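Local coordinates for aldehyde dehydrogenase (Bartonella henselae, PDB 3I44), which probably catalyses the NAD(P)-dependent oxidation of aldehydes to carboxylic acids, as other members of the aldehyde dehydrogenase family do, at residues A123-F135 / N172-P184. The protein carries 1 engineered substitution. Sequence-based numbering, arbitrary orientation.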
# COMPACT_ATOMS: atom_id res chain seq x y z
N ALA A 123 -13.15 -22.95 -17.06
CA ALA A 123 -13.00 -21.62 -16.51
C ALA A 123 -12.39 -21.70 -15.12
O ALA A 123 -11.31 -21.18 -14.91
CB ALA A 123 -14.31 -20.88 -16.51
N GLN A 124 -13.03 -22.39 -14.17
CA GLN A 124 -12.48 -22.45 -12.79
C GLN A 124 -11.04 -23.02 -12.80
O GLN A 124 -10.14 -22.46 -12.17
CB GLN A 124 -13.39 -23.24 -11.85
CG GLN A 124 -14.74 -22.56 -11.55
CD GLN A 124 -14.65 -21.57 -10.40
OE1 GLN A 124 -13.58 -21.39 -9.80
NE2 GLN A 124 -15.77 -20.90 -10.09
N THR A 125 -10.83 -24.13 -13.50
CA THR A 125 -9.53 -24.76 -13.50
C THR A 125 -8.59 -24.13 -14.54
O THR A 125 -7.48 -23.78 -14.22
CB THR A 125 -9.63 -26.28 -13.69
OG1 THR A 125 -10.45 -26.85 -12.64
CG2 THR A 125 -8.22 -26.91 -13.64
N ALA A 126 -9.07 -23.92 -15.75
CA ALA A 126 -8.26 -23.32 -16.81
C ALA A 126 -7.72 -21.92 -16.50
O ALA A 126 -6.64 -21.62 -16.94
CB ALA A 126 -9.07 -23.28 -18.15
N THR A 127 -8.46 -21.06 -15.77
CA THR A 127 -7.90 -19.75 -15.42
C THR A 127 -6.64 -19.88 -14.56
O THR A 127 -5.70 -19.10 -14.72
CB THR A 127 -8.94 -18.78 -14.79
OG1 THR A 127 -9.49 -19.32 -13.56
CG2 THR A 127 -10.02 -18.52 -15.79
N GLY A 128 -6.59 -20.91 -13.71
CA GLY A 128 -5.38 -21.24 -12.94
C GLY A 128 -4.17 -21.43 -13.83
O GLY A 128 -3.10 -20.79 -13.62
N SER A 129 -4.35 -22.27 -14.86
CA SER A 129 -3.24 -22.55 -15.77
C SER A 129 -2.88 -21.29 -16.55
O SER A 129 -1.71 -21.02 -16.77
CB SER A 129 -3.55 -23.73 -16.69
OG SER A 129 -4.93 -23.79 -17.02
N SER A 130 -3.88 -20.51 -16.96
CA SER A 130 -3.64 -19.26 -17.69
C SER A 130 -2.85 -18.24 -16.85
O SER A 130 -1.94 -17.56 -17.34
CB SER A 130 -4.95 -18.65 -18.16
OG SER A 130 -4.73 -17.38 -18.73
N HIS A 131 -3.19 -18.12 -15.57
CA HIS A 131 -2.42 -17.25 -14.68
C HIS A 131 -0.97 -17.74 -14.52
O HIS A 131 -0.05 -16.96 -14.62
CB HIS A 131 -3.07 -17.14 -13.30
CG HIS A 131 -4.38 -16.41 -13.32
ND1 HIS A 131 -4.67 -15.43 -14.23
CD2 HIS A 131 -5.44 -16.49 -12.49
CE1 HIS A 131 -5.88 -14.96 -13.99
NE2 HIS A 131 -6.36 -15.58 -12.94
N ILE A 132 -0.79 -19.03 -14.30
CA ILE A 132 0.54 -19.57 -14.19
C ILE A 132 1.37 -19.20 -15.42
O ILE A 132 2.48 -18.69 -15.28
CB ILE A 132 0.54 -21.10 -14.00
CG1 ILE A 132 -0.05 -21.46 -12.62
CG2 ILE A 132 1.98 -21.57 -14.09
CD1 ILE A 132 -0.39 -22.90 -12.39
N ARG A 133 0.84 -19.44 -16.61
CA ARG A 133 1.56 -19.13 -17.86
C ARG A 133 1.87 -17.64 -17.99
O ARG A 133 2.92 -17.27 -18.52
CB ARG A 133 0.77 -19.59 -19.10
CG ARG A 133 0.57 -21.11 -19.18
CD ARG A 133 -0.02 -21.57 -20.53
NE ARG A 133 -1.07 -20.68 -20.99
CZ ARG A 133 -2.35 -20.88 -20.75
NH1 ARG A 133 -2.74 -21.96 -20.09
NH2 ARG A 133 -3.23 -19.97 -21.15
N ASN A 134 0.93 -16.79 -17.57
CA ASN A 134 1.15 -15.36 -17.66
C ASN A 134 2.23 -14.86 -16.67
O ASN A 134 2.98 -13.91 -16.99
CB ASN A 134 -0.16 -14.61 -17.55
CG ASN A 134 -1.00 -14.70 -18.83
OD1 ASN A 134 -0.49 -14.63 -19.94
ND2 ASN A 134 -2.30 -14.82 -18.66
N PHE A 135 2.34 -15.50 -15.51
CA PHE A 135 3.45 -15.23 -14.58
C PHE A 135 4.80 -15.67 -15.20
O PHE A 135 5.78 -14.97 -15.12
CB PHE A 135 3.24 -15.94 -13.23
CG PHE A 135 2.19 -15.27 -12.37
CD1 PHE A 135 2.31 -13.94 -12.01
CD2 PHE A 135 1.09 -15.95 -11.96
CE1 PHE A 135 1.37 -13.34 -11.21
CE2 PHE A 135 0.13 -15.34 -11.18
CZ PHE A 135 0.26 -14.04 -10.81
N ASN A 172 -15.14 -18.62 -4.26
CA ASN A 172 -15.89 -18.39 -5.49
C ASN A 172 -15.14 -18.68 -6.78
O ASN A 172 -15.75 -19.11 -7.74
CB ASN A 172 -16.52 -17.00 -5.52
CG ASN A 172 -15.51 -15.87 -5.51
OD1 ASN A 172 -14.50 -15.93 -4.81
ND2 ASN A 172 -15.79 -14.81 -6.26
N TRP A 173 -13.84 -18.40 -6.82
CA TRP A 173 -13.01 -18.72 -7.96
C TRP A 173 -11.68 -19.24 -7.38
O TRP A 173 -10.61 -18.61 -7.52
CB TRP A 173 -12.79 -17.46 -8.82
CG TRP A 173 -13.92 -17.12 -9.74
CD1 TRP A 173 -14.87 -16.16 -9.56
CD2 TRP A 173 -14.17 -17.69 -11.01
NE1 TRP A 173 -15.72 -16.12 -10.65
CE2 TRP A 173 -15.31 -17.06 -11.55
CE3 TRP A 173 -13.53 -18.69 -11.76
CZ2 TRP A 173 -15.82 -17.39 -12.79
CZ3 TRP A 173 -14.05 -19.02 -13.00
CH2 TRP A 173 -15.18 -18.38 -13.50
N PRO A 174 -11.76 -20.39 -6.68
CA PRO A 174 -10.64 -20.78 -5.79
C PRO A 174 -9.25 -20.89 -6.45
O PRO A 174 -8.30 -20.36 -5.90
CB PRO A 174 -11.10 -22.12 -5.21
CG PRO A 174 -12.33 -22.54 -6.01
CD PRO A 174 -12.92 -21.28 -6.58
N MET A 175 -9.11 -21.56 -7.59
CA MET A 175 -7.81 -21.74 -8.22
C MET A 175 -7.36 -20.48 -8.92
O MET A 175 -6.16 -20.22 -8.98
CB MET A 175 -7.79 -22.90 -9.23
CG MET A 175 -7.39 -24.23 -8.69
SD MET A 175 -5.95 -24.23 -7.63
CE MET A 175 -6.75 -24.21 -6.03
N ASN A 176 -8.31 -19.69 -9.44
CA ASN A 176 -7.98 -18.37 -9.93
C ASN A 176 -7.22 -17.59 -8.81
O ASN A 176 -6.08 -17.15 -9.00
CB ASN A 176 -9.28 -17.63 -10.31
CG ASN A 176 -9.03 -16.29 -10.96
OD1 ASN A 176 -9.15 -15.22 -10.32
ND2 ASN A 176 -8.75 -16.32 -12.25
N GLN A 177 -7.84 -17.53 -7.63
CA GLN A 177 -7.35 -16.73 -6.52
C GLN A 177 -6.09 -17.32 -5.87
O GLN A 177 -5.19 -16.56 -5.52
CB GLN A 177 -8.53 -16.48 -5.54
CG GLN A 177 -9.68 -15.69 -6.23
CD GLN A 177 -11.10 -16.02 -5.70
OE1 GLN A 177 -11.37 -17.12 -5.19
NE2 GLN A 177 -12.02 -15.03 -5.82
N VAL A 178 -5.99 -18.64 -5.76
CA VAL A 178 -4.80 -19.27 -5.21
C VAL A 178 -3.59 -19.10 -6.13
O VAL A 178 -2.51 -18.72 -5.67
CB VAL A 178 -5.02 -20.78 -4.90
CG1 VAL A 178 -3.71 -21.49 -4.63
CG2 VAL A 178 -6.00 -20.94 -3.73
N THR A 179 -3.75 -19.34 -7.43
CA THR A 179 -2.63 -19.19 -8.36
C THR A 179 -2.14 -17.76 -8.45
O THR A 179 -0.95 -17.53 -8.50
CB THR A 179 -2.94 -19.75 -9.78
OG1 THR A 179 -4.06 -19.08 -10.36
CG2 THR A 179 -3.21 -21.23 -9.74
N LEU A 180 -3.06 -16.80 -8.43
CA LEU A 180 -2.69 -15.37 -8.40
C LEU A 180 -1.83 -14.98 -7.20
O LEU A 180 -1.12 -13.99 -7.28
CB LEU A 180 -3.93 -14.48 -8.46
CG LEU A 180 -4.55 -14.31 -9.85
CD1 LEU A 180 -5.87 -13.51 -9.71
CD2 LEU A 180 -3.59 -13.69 -10.94
N LYS A 181 -1.86 -15.75 -6.11
CA LYS A 181 -1.07 -15.41 -4.95
C LYS A 181 0.17 -16.26 -4.80
O LYS A 181 1.22 -15.74 -4.55
CB LYS A 181 -1.93 -15.49 -3.69
CG LYS A 181 -3.08 -14.49 -3.70
CD LYS A 181 -3.81 -14.51 -2.35
CE LYS A 181 -5.12 -13.78 -2.44
NZ LYS A 181 -4.96 -12.29 -2.65
N VAL A 182 0.05 -17.58 -4.95
CA VAL A 182 1.15 -18.47 -4.61
C VAL A 182 2.28 -18.39 -5.65
O VAL A 182 3.45 -18.44 -5.30
CB VAL A 182 0.69 -19.93 -4.49
CG1 VAL A 182 1.88 -20.86 -4.39
CG2 VAL A 182 -0.27 -20.09 -3.28
N ILE A 183 1.93 -18.33 -6.93
CA ILE A 183 2.92 -18.30 -8.00
C ILE A 183 3.82 -17.06 -7.95
O ILE A 183 5.01 -17.21 -8.01
CB ILE A 183 2.28 -18.49 -9.40
CG1 ILE A 183 1.53 -19.83 -9.46
CG2 ILE A 183 3.33 -18.38 -10.51
CD1 ILE A 183 2.39 -21.13 -9.22
N PRO A 184 3.26 -15.83 -7.84
CA PRO A 184 4.22 -14.70 -7.81
C PRO A 184 5.05 -14.67 -6.51
O PRO A 184 6.21 -14.21 -6.52
CB PRO A 184 3.32 -13.46 -7.96
CG PRO A 184 1.96 -13.91 -7.56
CD PRO A 184 1.87 -15.37 -7.97
O HOH W 1 -10.92 -21.10 -9.92
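Q124 lays its amide over one face of the W173 indole, the two planes 23° apart, with NE2 3.5 Å above the ring plane and toward its rim. A bend at chi2 (-85°) turns the amide back to this position. From there NE2 gives N172 O a nearly straight bond (3.0 Å, N-H...O 172°), the acceptor lying close to the amide plane. A water bridges the helices: it donates to Q124 O and Q124 OE1 and accepts from N176 N. W173 NE1 hydrogen-bonds to S302 OG.

Further along, G128 lets the backbones close in, its CA 4.9 Å from N176 CA. L180 CD2 sits over the centre of the H131 ring, 3.7 Å from the centroid, while T127 O lies above the opposite face, toward the rim. F135 forms a knob among T179, L180, I183 and P184: P184 CD touches F135 CZ at 3.5 Å over a face, and I183 CG2 meets F135 CD2 at 3.6 Å.

The helices run almost parallel, 7.5 Å apart at closest approach. Polar grip at the N-terminal end thus gives way to CH-pi and apolar packing. Q124 and N298 both bond to N172 O, probably fixing the main chain where related aldehyde dehydrogenases carry the oxyanion-hole asparagine equivalent to N172.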